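Local coordinates for possible adhesin (Caldicellulosiruptor kronotskyensis, PDB 4WA0), which probably mediates attachment of the bacterium to cellulose and, in this beta-helical C-terminal domain, holds a bound magnesium ion, at residues Arg297-Phe302 with Asn322-Gly327; Asn268-Arg273 with Thr301-Gly306; Gly312-Leu317 with Ala331-Lys336; Leu18-Asn23 with Leu37-Gly42; Tyr10-Lys15 with Leu24-Gly29. All blocks are in the same frame, centred on the assembly; numbering follows the deposited sequence. Where two conformers were deposited one is given.

From the N terminus, interaction 5 is the first to close, linking two faces of one beta-helix coil (Y10-K15 and L24-G29). Interaction 4 crosses it, starting at L18-N23 inside that loop and reaching the next coil at L37-G42. Much later, interaction 2 joins the start of helix 269-280 to T301-G306. Interaction 1 follows from the shared residues T301 and F302 and closes on N322-G327. Interaction 3 crosses interaction 1, turning from G312-L317 to A331-K336. The early and late parts then meet: strand 320-325 pairs with 17-19, 313-316 with 10-14 and 333-337 with 24-27, so interactions 3 and 5 lie about 6 Å apart between centres.

Interaction 1 (Arg297-Phe302 with Asn322-Gly327); sequences RGNITF and NINATG
The F302 ring takes a methyl of I323 at its edge, in the plane of the ring, with CE2 of F302 and CG2 of I323 3.9 Å apart. These two side chains lie side by side, pointing the same way, on the inward face of a parallel beta-helix, where I300 is buried beside them. The other flat groups are the amides of N299 and N322, also side by side but with their planes 85° apart. OD1 of N299 is gripped twice from one face of its amide: N322 ND2 stands 3.0 Å from N299 OD1, and the backbone N of N322 is as close. Both donors sit above the carbonyl plane, although the first bond leaves N322 in the plane of its own amide. CG of N299 is anti to the carbonyl carbon (chi1 -65°), which sets it beside the backbone N, on a side chain whose CB already points at strand 322-325. OD1 of N322 accepts in turn from ND2 of N19, so side-chain bonding runs on across three adjacent strands.

Strands 299-302 and 322-325 run parallel, their directions 18° apart. I300 N donates to N322 O (3.1 Å), N324 N to I300 O (2.9 Å) and F302 N to N324 O (2.9 Å). Beyond the last strand residue, T326 N still reaches F302 O at 3.1 Å, extending the pairing into the turn. On the face away from F302, T301 and N324 carry the packing, with OG1 of T301 beside CB of N324. T326 crosses T301 at about a right angle, and its OG1 lies 3.4 Å from CG2 of T301.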
# COMPACT_ATOMS: atom_id res chain seq x y z
N ARG A 297 9.47 -3.26 17.72
CA ARG A 297 10.57 -3.47 16.78
C ARG A 297 10.67 -4.90 16.34
O ARG A 297 11.68 -5.28 15.75
CB ARG A 297 11.92 -3.01 17.37
CG ARG A 297 11.98 -1.50 17.58
CD ARG A 297 13.40 -1.01 17.72
NE ARG A 297 13.55 0.44 17.66
CZ ARG A 297 13.48 1.28 18.69
NH1 ARG A 297 13.15 0.90 19.89
NH2 ARG A 297 13.72 2.58 18.46
N GLY A 298 9.66 -5.67 16.62
CA GLY A 298 9.49 -6.99 16.06
C GLY A 298 8.13 -7.20 15.49
O GLY A 298 7.47 -6.24 15.04
N ASN A 299 7.75 -8.46 15.38
CA ASN A 299 6.48 -8.80 14.69
C ASN A 299 5.31 -8.60 15.60
O ASN A 299 5.44 -8.59 16.84
CB ASN A 299 6.48 -10.21 14.22
CG ASN A 299 7.54 -10.46 13.14
OD1 ASN A 299 7.97 -9.59 12.40
ND2 ASN A 299 8.00 -11.72 13.10
N ILE A 300 4.15 -8.35 15.00
CA ILE A 300 2.87 -8.25 15.71
C ILE A 300 1.99 -9.37 15.29
O ILE A 300 1.72 -9.53 14.09
CB ILE A 300 2.25 -6.82 15.52
CG1 ILE A 300 3.22 -5.81 16.14
CG2 ILE A 300 0.82 -6.73 16.09
CD1 ILE A 300 2.77 -4.38 15.93
N THR A 301 1.52 -10.17 16.28
CA THR A 301 0.76 -11.42 16.03
C THR A 301 -0.56 -11.34 16.74
O THR A 301 -0.66 -10.97 17.90
CB THR A 301 1.55 -12.65 16.52
OG1 THR A 301 2.82 -12.59 15.88
CG2 THR A 301 0.86 -14.00 16.14
N PHE A 302 -1.56 -11.80 16.02
CA PHE A 302 -2.95 -11.86 16.49
C PHE A 302 -3.21 -13.33 16.60
O PHE A 302 -3.01 -14.09 15.62
CB PHE A 302 -3.90 -11.14 15.53
CG PHE A 302 -3.66 -9.68 15.43
CD1 PHE A 302 -4.10 -8.78 16.37
CD2 PHE A 302 -2.87 -9.18 14.39
CE1 PHE A 302 -3.83 -7.41 16.28
CE2 PHE A 302 -2.59 -7.84 14.34
CZ PHE A 302 -3.04 -6.95 15.26
N ASN A 322 6.46 -8.28 10.23
CA ASN A 322 5.40 -9.17 9.78
C ASN A 322 4.21 -8.96 10.66
O ASN A 322 4.40 -8.87 11.95
CB ASN A 322 5.85 -10.65 9.89
CG ASN A 322 7.12 -10.93 9.07
OD1 ASN A 322 7.06 -11.12 7.91
ND2 ASN A 322 8.27 -10.74 9.69
N ILE A 323 3.04 -8.88 10.05
CA ILE A 323 1.76 -8.93 10.77
C ILE A 323 1.28 -10.35 10.60
O ILE A 323 1.08 -10.80 9.46
CB ILE A 323 0.72 -7.93 10.17
CG1 ILE A 323 1.25 -6.50 10.28
CG2 ILE A 323 -0.62 -8.08 10.94
CD1 ILE A 323 0.31 -5.57 9.55
N ASN A 324 1.17 -11.08 11.73
CA ASN A 324 0.89 -12.53 11.64
C ASN A 324 -0.42 -12.86 12.34
O ASN A 324 -0.79 -12.18 13.29
CB ASN A 324 2.01 -13.38 12.24
CG ASN A 324 3.31 -13.33 11.44
OD1 ASN A 324 3.31 -12.96 10.26
ND2 ASN A 324 4.43 -13.52 12.13
N ALA A 325 -1.08 -13.90 11.87
CA ALA A 325 -2.35 -14.41 12.47
C ALA A 325 -2.15 -15.86 12.55
O ALA A 325 -2.12 -16.55 11.53
CB ALA A 325 -3.57 -14.10 11.59
N THR A 326 -2.02 -16.37 13.77
CA THR A 326 -1.63 -17.74 13.98
C THR A 326 -2.76 -18.70 14.37
O THR A 326 -2.55 -19.91 14.30
CB THR A 326 -0.52 -17.82 15.04
OG1 THR A 326 -0.86 -16.98 16.16
CG2 THR A 326 0.85 -17.39 14.43
N GLY A 327 -3.91 -18.17 14.77
CA GLY A 327 -5.11 -18.99 15.00
C GLY A 327 -5.57 -19.75 13.74
O GLY A 327 -6.15 -20.83 13.87

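Interaction 2 (Asn268-Arg273 with Thr301-Gly306); sequences NDNEAR and TFVGGG
D269 and V303 meet through the carboxylate of the first helical residue. CB of D269 points toward T301-G306, and CG, standing between its backbone N and carbonyl carbon (chi1 72°), comes close to F302 CA and V303 N. D269 OD1 accepts from V303 N at 2.8 Å, the donor lying above the carboxylate plane. The same oxygen is 3.3 Å from CG2 of V303, a methyl that also packs against the side chain of N270, which crosses it at about a right angle. OD2 of D269 comes to the edge of the F302 ring, 3.6 Å from CD1, the carboxylate and ring planes being 77° apart.

R273 bends at chi3 (-83°), which swings NE back toward the start of the helix. One face of its guanidinium covers the D269 carbonyl O, and NH1 forms a salt bridge to D269 OD2 of 3.0 Å, approaching steeply from above the carboxylate plane. N268 and T301 lie side by side, N268 OD1 3.4 Å from T301 CB, while a water bridges that oxygen to T301 OG1. N268 ND2 is held by E271 OE1. D269 N donates to T301 O at 2.9 Å, continuing the parallel pairing of strand 266-268 into helix 269-280, which also carries the magnesium ligand E275.

The buried carboxylate thus has the R273 charge and a backbone N-H beside it, at a helix N terminus, and all three would be expected to stabilise its negative form.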
# COMPACT_ATOMS: atom_id res chain seq x y z
N ASN A 268 2.35 -9.68 20.94
CA ASN A 268 1.30 -10.69 20.71
C ASN A 268 -0.01 -10.25 21.39
O ASN A 268 0.04 -9.69 22.49
CB ASN A 268 1.74 -12.07 21.25
CG ASN A 268 3.01 -12.51 20.62
OD1 ASN A 268 3.21 -12.34 19.42
ND2 ASN A 268 3.97 -12.99 21.46
N ASP A 269 -1.14 -10.41 20.70
CA ASP A 269 -2.31 -9.67 21.17
C ASP A 269 -2.90 -10.11 22.47
O ASP A 269 -3.41 -9.28 23.21
CB ASP A 269 -3.35 -9.48 20.10
CG ASP A 269 -4.07 -10.73 19.76
OD1 ASP A 269 -3.54 -11.84 19.91
OD2 ASP A 269 -5.24 -10.56 19.31
N ASN A 270 -2.79 -11.40 22.79
CA ASN A 270 -3.28 -11.82 24.09
C ASN A 270 -2.44 -11.22 25.24
O ASN A 270 -2.99 -10.85 26.30
CB ASN A 270 -3.30 -13.32 24.13
CG ASN A 270 -1.90 -13.89 24.02
OD1 ASN A 270 -1.16 -13.53 23.13
ND2 ASN A 270 -1.52 -14.71 24.98
N GLU A 271 -1.12 -11.11 25.09
CA GLU A 271 -0.27 -10.38 26.00
C GLU A 271 -0.57 -8.85 26.03
O GLU A 271 -0.54 -8.21 27.12
CB GLU A 271 1.22 -10.59 25.66
CG GLU A 271 1.61 -12.04 26.02
CD GLU A 271 2.76 -12.66 25.24
OE1 GLU A 271 3.20 -12.10 24.21
OE2 GLU A 271 3.16 -13.82 25.63
N ALA A 272 -0.88 -8.27 24.88
CA ALA A 272 -1.32 -6.88 24.83
C ALA A 272 -2.62 -6.67 25.64
O ALA A 272 -2.73 -5.70 26.43
CB ALA A 272 -1.50 -6.37 23.40
N ARG A 273 -3.54 -7.60 25.54
CA ARG A 273 -4.78 -7.49 26.35
C ARG A 273 -4.51 -7.56 27.85
O ARG A 273 -5.16 -6.85 28.62
CB ARG A 273 -5.78 -8.54 25.97
CG ARG A 273 -6.47 -8.37 24.60
CD ARG A 273 -7.66 -9.35 24.37
NE ARG A 273 -7.25 -10.68 23.92
CZ ARG A 273 -6.86 -10.99 22.67
NH1 ARG A 273 -6.88 -10.07 21.72
NH2 ARG A 273 -6.44 -12.24 22.37
N THR A 301 1.52 -10.17 16.28
CA THR A 301 0.76 -11.42 16.03
C THR A 301 -0.56 -11.34 16.74
O THR A 301 -0.66 -10.97 17.90
CB THR A 301 1.55 -12.65 16.52
OG1 THR A 301 2.82 -12.59 15.88
CG2 THR A 301 0.86 -14.00 16.14
N PHE A 302 -1.56 -11.80 16.02
CA PHE A 302 -2.95 -11.86 16.49
C PHE A 302 -3.21 -13.33 16.60
O PHE A 302 -3.01 -14.09 15.62
CB PHE A 302 -3.90 -11.14 15.53
CG PHE A 302 -3.66 -9.68 15.43
CD1 PHE A 302 -4.10 -8.78 16.37
CD2 PHE A 302 -2.87 -9.18 14.39
CE1 PHE A 302 -3.83 -7.41 16.28
CE2 PHE A 302 -2.59 -7.84 14.34
CZ PHE A 302 -3.04 -6.95 15.26
N VAL A 303 -3.53 -13.78 17.83
CA VAL A 303 -3.55 -15.22 18.09
C VAL A 303 -4.92 -15.89 18.00
O VAL A 303 -4.97 -17.12 17.90
CB VAL A 303 -2.86 -15.64 19.44
CG1 VAL A 303 -1.41 -15.17 19.46
CG2 VAL A 303 -3.60 -15.08 20.63
N GLY A 304 -5.99 -15.13 18.01
CA GLY A 304 -7.33 -15.74 17.79
C GLY A 304 -7.63 -16.52 16.49
O GLY A 304 -7.10 -16.25 15.41
N GLY A 305 -8.55 -17.47 16.57
CA GLY A 305 -9.07 -18.12 15.31
C GLY A 305 -9.87 -17.18 14.41
O GLY A 305 -10.02 -17.41 13.21
N GLY A 306 -10.39 -16.12 15.03
CA GLY A 306 -11.38 -15.25 14.38
C GLY A 306 -10.84 -13.87 14.03
O GLY A 306 -9.71 -13.52 14.28
O HOH W 1 4.65 -11.27 17.48
O HOH W 2 -6.66 -12.03 18.00

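Interaction 3 (Gly312-Leu317 with Ala331-Lys336)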
# COMPACT_ATOMS: atom_id res chain seq x y z
N GLY A 312 -7.21 2.46 15.48
CA GLY A 312 -5.93 2.94 15.84
C GLY A 312 -4.86 2.90 14.80
O GLY A 312 -5.05 3.36 13.68
N SER A 313 -3.72 2.30 15.15
CA SER A 313 -2.63 2.20 14.22
C SER A 313 -1.60 1.20 14.71
O SER A 313 -1.58 0.82 15.91
CB SER A 313 -2.01 3.61 13.96
OG SER A 313 -1.22 4.07 15.07
N ILE A 314 -0.75 0.81 13.78
CA ILE A 314 0.38 -0.16 13.97
C ILE A 314 1.65 0.44 13.42
O ILE A 314 1.71 0.83 12.23
CB ILE A 314 0.09 -1.51 13.25
CG1 ILE A 314 -1.13 -2.10 13.81
CG2 ILE A 314 1.32 -2.40 13.30
CD1 ILE A 314 -1.60 -3.23 12.94
N ILE A 315 2.71 0.49 14.27
CA ILE A 315 3.99 1.09 13.91
C ILE A 315 5.10 0.14 14.25
O ILE A 315 5.21 -0.28 15.41
CB ILE A 315 4.21 2.43 14.63
CG1 ILE A 315 3.12 3.40 14.21
CG2 ILE A 315 5.59 3.03 14.28
CD1 ILE A 315 3.02 4.62 15.05
N SER A 316 5.90 -0.22 13.25
CA SER A 316 7.07 -1.00 13.52
C SER A 316 8.28 -0.12 13.26
O SER A 316 8.35 0.58 12.24
CB SER A 316 7.15 -2.14 12.53
OG SER A 316 8.52 -2.59 12.36
N LEU A 317 9.24 -0.21 14.17
CA LEU A 317 10.44 0.61 14.12
C LEU A 317 11.65 -0.29 14.16
O LEU A 317 12.74 0.20 14.43
CB LEU A 317 10.47 1.61 15.31
CG LEU A 317 9.36 2.67 15.31
CD1 LEU A 317 9.44 3.56 16.53
CD2 LEU A 317 9.42 3.46 14.05
N ALA A 331 -7.68 -15.66 9.52
CA ALA A 331 -8.52 -15.05 10.56
C ALA A 331 -8.92 -13.60 10.18
O ALA A 331 -10.07 -13.15 10.32
CB ALA A 331 -7.79 -15.12 11.91
N GLY A 332 -7.91 -12.88 9.70
CA GLY A 332 -8.10 -11.50 9.25
C GLY A 332 -7.92 -10.42 10.33
O GLY A 332 -7.98 -10.73 11.54
N LEU A 333 -7.68 -9.20 9.88
CA LEU A 333 -7.54 -8.05 10.75
C LEU A 333 -8.28 -6.94 10.03
O LEU A 333 -7.99 -6.70 8.84
CB LEU A 333 -6.10 -7.59 10.92
CG LEU A 333 -5.89 -6.26 11.72
CD1 LEU A 333 -6.32 -6.45 13.17
CD2 LEU A 333 -4.41 -5.84 11.70
N THR A 334 -9.14 -6.23 10.74
CA THR A 334 -9.72 -5.00 10.27
C THR A 334 -9.13 -3.89 11.10
O THR A 334 -9.17 -3.97 12.35
CB THR A 334 -11.25 -5.03 10.47
OG1 THR A 334 -11.80 -5.96 9.52
CG2 THR A 334 -11.86 -3.74 10.27
N LEU A 335 -8.55 -2.91 10.44
CA LEU A 335 -7.91 -1.75 11.05
C LEU A 335 -8.52 -0.45 10.51
O LEU A 335 -8.36 -0.10 9.33
CB LEU A 335 -6.40 -1.79 10.86
CG LEU A 335 -5.55 -0.57 11.27
CD1 LEU A 335 -5.72 -0.27 12.77
CD2 LEU A 335 -4.08 -0.80 10.90
N LYS A 336 -9.22 0.25 11.40
CA LYS A 336 -9.74 1.56 11.08
C LYS A 336 -8.78 2.55 11.68
O LYS A 336 -8.65 2.66 12.91
CB LYS A 336 -11.11 1.79 11.68
CG LYS A 336 -11.63 3.20 11.41
CD LYS A 336 -12.50 3.27 10.20
CE LYS A 336 -13.81 3.98 10.44
NZ LYS A 336 -13.69 5.44 10.64
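G312 and K336 share the hydrogen bond of this contact, at a corner of the parallel beta-helix where the chain passes from one face to another. G312 N donates to K336 O at 3.0 Å, and G312 is also joined by a backbone hydrogen bond to Q338. After this corner strands 313-316 and 333-336 lie on different faces and run 100° apart.

The apolar contacts gather on I314. Its CD1 is the shared point: it meets L333 CD2 at 4.0 Å and L335 CD2 at the same distance. I314 and L333 reach toward each other tip to tip, whereas L335 crosses I314 obliquely. L335 has CG anti to its backbone N (chi1 172°), which puts CG beside the carbonyl carbon. Around these tips the core is continued by F321 on I314, L24 and F302 on L333, and M310 and I12 on L335, so side chains from all three faces of the helix meet here. S313, pointing its CB the other way, is held by a hydrogen bond between its OG and H293 ND1.

Backbone shape completes the corner. G312 has a positive phi (146°), and with its backbone angles the first carbon of a side chain would collide with the preceding carbonyl O, so glycine suits the position. Its own carbonyl O touches a methyl of L335, G312 O and L335 CD1 being 3.8 Å apart.

Interaction 4 (Leu18-Asn23 with Leu37-Gly42); sequences LNTNKN and LTIDGG
K22 and D40 form a salt bridge, NZ of K22 lying 2.9 Å from OD1 of D40. The lysine chain stays extended up to CE and bends at chi4 (-70°), which places NZ above the carboxylate plane; nearer the backbone, CG of K22 rests 3.4 Å from OD2 of D40. G41 N also donates to D40 OD1, at 2.8 Å and from the same face as NZ, and these two bonds fix the rotation of the carboxylate. The lysine is shared, its NZ making a second salt bridge to D61.

Next to this pair, T20 OG1 accepts from D40 N at 2.9 Å. Having OG1 between the backbone N and the carbonyl carbon (chi1 74°), T20 offers its hydroxyl where the regular pairing ends. That pairing comes just before: T38 N to L18 O and T20 N to T38 O, both 2.9 Å. A water donates to T20 O and to T38 O. Past the salt bridge the two chains rejoin, N23 N donating to G41 O at 3.0 Å, while N23 ND2 is held by the carbonyls of R65 and Y330.

On the core side of the beta-helix, L18 and L37 lie side by side, CD2 of L18 being 4.2 Å from CG of L37 in the conformer described. Strand 17-19 is thus enclosed between 37-39 of the next coil and 320-325 on its other side, with F321 packing on L18 and the strand 50-52 residues L50 and S52 on L37.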
# COMPACT_ATOMS: atom_id res chain seq x y z
N LEU A 18 7.88 -4.84 4.99
CA LEU A 18 6.54 -5.10 5.58
C LEU A 18 5.94 -6.29 4.84
O LEU A 18 5.76 -6.24 3.62
CB LEU A 18 5.66 -3.86 5.48
CG LEU A 18 4.15 -4.13 5.77
CD1 LEU A 18 3.85 -4.59 7.20
CD2 LEU A 18 3.28 -2.90 5.52
N ASN A 19 5.55 -7.34 5.59
CA ASN A 19 4.78 -8.43 5.09
C ASN A 19 3.42 -8.44 5.77
O ASN A 19 3.33 -8.67 6.97
CB ASN A 19 5.48 -9.73 5.35
CG ASN A 19 6.87 -9.77 4.71
OD1 ASN A 19 7.06 -9.40 3.58
ND2 ASN A 19 7.84 -10.27 5.47
N THR A 20 2.35 -8.10 5.05
CA THR A 20 1.01 -8.14 5.63
C THR A 20 0.47 -9.58 5.84
O THR A 20 0.99 -10.59 5.35
CB THR A 20 -0.03 -7.32 4.87
OG1 THR A 20 -0.37 -7.99 3.67
CG2 THR A 20 0.51 -6.01 4.48
N ASN A 21 -0.59 -9.64 6.64
CA ASN A 21 -1.30 -10.87 6.82
C ASN A 21 -2.38 -11.00 5.74
O ASN A 21 -2.67 -10.04 5.01
CB ASN A 21 -1.95 -10.92 8.21
CG ASN A 21 -2.91 -9.77 8.50
OD1 ASN A 21 -2.64 -8.62 8.20
ND2 ASN A 21 -3.98 -10.07 9.21
N LYS A 22 -2.92 -12.22 5.57
CA LYS A 22 -4.10 -12.40 4.70
C LYS A 22 -5.38 -11.79 5.25
O LYS A 22 -5.58 -11.60 6.47
CB LYS A 22 -4.32 -13.89 4.53
CG LYS A 22 -3.13 -14.50 3.74
CD LYS A 22 -3.21 -15.98 3.71
CE LYS A 22 -1.96 -16.68 3.24
NZ LYS A 22 -1.63 -16.55 1.83
N ASN A 23 -6.25 -11.37 4.37
CA ASN A 23 -7.58 -10.80 4.78
C ASN A 23 -7.42 -9.57 5.68
O ASN A 23 -8.04 -9.43 6.71
CB ASN A 23 -8.38 -11.89 5.43
CG ASN A 23 -8.84 -12.99 4.42
OD1 ASN A 23 -8.88 -12.81 3.17
ND2 ASN A 23 -9.17 -14.12 4.95
N LEU A 37 7.63 -4.20 0.30
CA LEU A 37 6.22 -4.31 0.78
C LEU A 37 5.48 -5.46 0.09
O LEU A 37 5.21 -5.38 -1.13
CB LEU A 37 5.53 -2.98 0.55
CG LEU A 37 4.42 -2.56 1.50
CD1 LEU A 37 4.00 -1.08 1.34
CD2 LEU A 37 3.22 -3.51 1.32
N THR A 38 5.17 -6.54 0.84
CA THR A 38 4.53 -7.72 0.36
C THR A 38 3.16 -7.80 0.96
O THR A 38 2.98 -7.92 2.19
CB THR A 38 5.35 -8.96 0.67
OG1 THR A 38 6.65 -8.80 0.05
CG2 THR A 38 4.66 -10.11 0.09
N ILE A 39 2.21 -7.63 0.06
CA ILE A 39 0.77 -7.62 0.43
C ILE A 39 0.22 -9.01 0.18
O ILE A 39 0.08 -9.48 -1.00
CB ILE A 39 0.00 -6.57 -0.37
CG1 ILE A 39 0.56 -5.16 -0.10
CG2 ILE A 39 -1.49 -6.64 -0.03
CD1 ILE A 39 -0.14 -4.02 -0.87
N ASP A 40 -0.17 -9.66 1.27
CA ASP A 40 -0.73 -11.01 1.13
C ASP A 40 -2.18 -10.96 0.68
O ASP A 40 -2.88 -9.91 0.71
CB ASP A 40 -0.58 -11.84 2.43
CG ASP A 40 -0.30 -13.34 2.12
OD1 ASP A 40 -0.63 -13.94 0.96
OD2 ASP A 40 0.20 -13.95 3.11
N GLY A 41 -2.64 -12.13 0.22
CA GLY A 41 -3.96 -12.19 -0.42
C GLY A 41 -5.12 -11.69 0.41
O GLY A 41 -5.17 -11.92 1.61
N GLY A 42 -6.09 -11.11 -0.28
CA GLY A 42 -7.26 -10.63 0.38
C GLY A 42 -7.19 -9.26 1.02
O GLY A 42 -8.02 -8.95 1.89
O HOH W 3 8.26 -7.73 2.08
O HOH W 4 2.96 -10.82 3.26
O HOH W 5 -4.34 -9.03 3.01

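Interaction 5 (Tyr10-Lys15 with Leu24-Gly29)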
# COMPACT_ATOMS: atom_id res chain seq x y z
N TYR A 10 -0.02 7.28 9.88
CA TYR A 10 -0.10 6.05 9.16
C TYR A 10 -0.94 5.04 9.90
O TYR A 10 -0.78 4.88 11.11
CB TYR A 10 1.32 5.48 8.88
CG TYR A 10 1.96 6.25 7.74
CD1 TYR A 10 2.61 7.43 8.00
CD2 TYR A 10 1.85 5.84 6.43
CE1 TYR A 10 3.16 8.17 6.99
CE2 TYR A 10 2.42 6.58 5.40
CZ TYR A 10 3.06 7.76 5.71
OH TYR A 10 3.62 8.58 4.75
N ALA A 11 -1.81 4.37 9.18
CA ALA A 11 -2.52 3.22 9.72
C ALA A 11 -1.49 2.12 10.05
O ALA A 11 -1.55 1.43 11.12
CB ALA A 11 -3.50 2.71 8.76
N ILE A 12 -0.57 1.92 9.10
CA ILE A 12 0.52 0.95 9.27
C ILE A 12 1.81 1.64 8.77
O ILE A 12 1.90 2.03 7.59
CB ILE A 12 0.29 -0.35 8.50
CG1 ILE A 12 -1.01 -1.03 8.89
CG2 ILE A 12 1.44 -1.31 8.71
CD1 ILE A 12 -1.37 -2.16 8.00
N PHE A 13 2.77 1.79 9.67
CA PHE A 13 4.08 2.34 9.32
C PHE A 13 5.15 1.27 9.61
O PHE A 13 5.25 0.77 10.73
CB PHE A 13 4.34 3.61 10.10
CG PHE A 13 5.66 4.22 9.79
CD1 PHE A 13 6.84 3.72 10.39
CD2 PHE A 13 5.74 5.29 8.90
CE1 PHE A 13 8.05 4.28 10.02
CE2 PHE A 13 6.95 5.83 8.55
CZ PHE A 13 8.09 5.33 9.12
N SER A 14 5.96 0.91 8.64
CA SER A 14 7.04 -0.03 8.84
C SER A 14 8.37 0.58 8.41
O SER A 14 8.57 0.92 7.22
CB SER A 14 6.76 -1.28 8.01
OG SER A 14 7.74 -2.31 8.20
N LYS A 15 9.30 0.66 9.35
CA LYS A 15 10.65 1.24 9.05
C LYS A 15 11.32 0.46 7.93
O LYS A 15 11.90 1.08 7.03
CB LYS A 15 11.54 1.37 10.27
CG LYS A 15 13.02 1.79 9.98
CD LYS A 15 13.80 1.85 11.31
CE LYS A 15 15.07 0.99 11.28
NZ LYS A 15 15.45 0.51 12.66
N LEU A 24 -6.52 -8.70 5.29
CA LEU A 24 -6.28 -7.44 5.98
C LEU A 24 -7.20 -6.41 5.37
O LEU A 24 -7.15 -6.19 4.14
CB LEU A 24 -4.81 -7.02 5.80
CG LEU A 24 -4.42 -5.61 6.30
CD1 LEU A 24 -4.61 -5.48 7.80
CD2 LEU A 24 -2.99 -5.19 6.00
N THR A 25 -7.99 -5.71 6.23
CA THR A 25 -8.86 -4.64 5.81
C THR A 25 -8.38 -3.36 6.49
O THR A 25 -8.16 -3.35 7.73
CB THR A 25 -10.33 -4.88 6.19
OG1 THR A 25 -10.79 -6.13 5.70
CG2 THR A 25 -11.22 -3.76 5.70
N VAL A 26 -8.11 -2.34 5.70
CA VAL A 26 -7.59 -1.06 6.27
C VAL A 26 -8.46 0.07 5.74
O VAL A 26 -8.61 0.22 4.51
CB VAL A 26 -6.14 -0.75 5.92
CG1 VAL A 26 -5.69 0.57 6.59
CG2 VAL A 26 -5.18 -1.85 6.33
N GLU A 27 -8.97 0.88 6.68
CA GLU A 27 -9.80 2.01 6.36
C GLU A 27 -9.18 3.24 6.90
O GLU A 27 -9.03 3.35 8.15
CB GLU A 27 -11.21 1.78 6.98
CG GLU A 27 -12.16 2.97 6.94
CD GLU A 27 -12.73 3.29 5.59
OE1 GLU A 27 -12.56 2.56 4.63
OE2 GLU A 27 -13.41 4.33 5.48
N ASN A 28 -8.90 4.20 6.01
CA ASN A 28 -8.30 5.46 6.31
C ASN A 28 -6.83 5.41 6.72
O ASN A 28 -6.23 4.35 6.86
CB ASN A 28 -9.12 6.25 7.35
CG ASN A 28 -10.48 6.69 6.78
OD1 ASN A 28 -10.60 6.97 5.58
ND2 ASN A 28 -11.49 6.69 7.61
N GLY A 29 -6.23 6.59 6.84
CA GLY A 29 -4.80 6.70 6.99
C GLY A 29 -3.99 6.34 5.76
O GLY A 29 -4.53 6.13 4.71
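I12 reaches across to L24 and V26 from a corner of the chain, with CB pointing toward strand 24-27. From CB two branches part. CG2, anti to the backbone N, leads off to CD2 of L18 in the strand that lies between the two segments in sequence. CG1 is anti to the carbonyl carbon (chi1 -57°), and chi2 of 170° then extends CD1 into the interior. This tip carries the contact: CD1 of I12 is 4.0 Å from CD2 of L24, the two side chains meeting tip to tip, and 4.2 Å from CG2 of V26, whose side chain runs aslant to it. The same methyl packs against I323, and the I12 side chain also touches L335.

These residues line the core of a parallel beta-helix, in which 10-14, 17-19 and 24-27 form the three sides of one coil. Y10-K15 and L24-G29 are therefore on different faces, and the contact between them is apolar packing, without backbone pairing. L24 and V26 point inward and also meet F45 of the following coil, while T25 and E27, alternating with them, have their polar ends bonded to R67 and N46.

At the corner itself, A11 supplies a single methyl. Its CB is 3.8 Å from CG1 of V26 and 3.7 Å from the carbonyl O of N28. That oxygen is buried here and has no polar partner in the model. The amide of N28 faces elsewhere, OD1 accepting from R74 NH2, and G29, at positive phi, lies alongside, its CA 4.4 Å from A11 N.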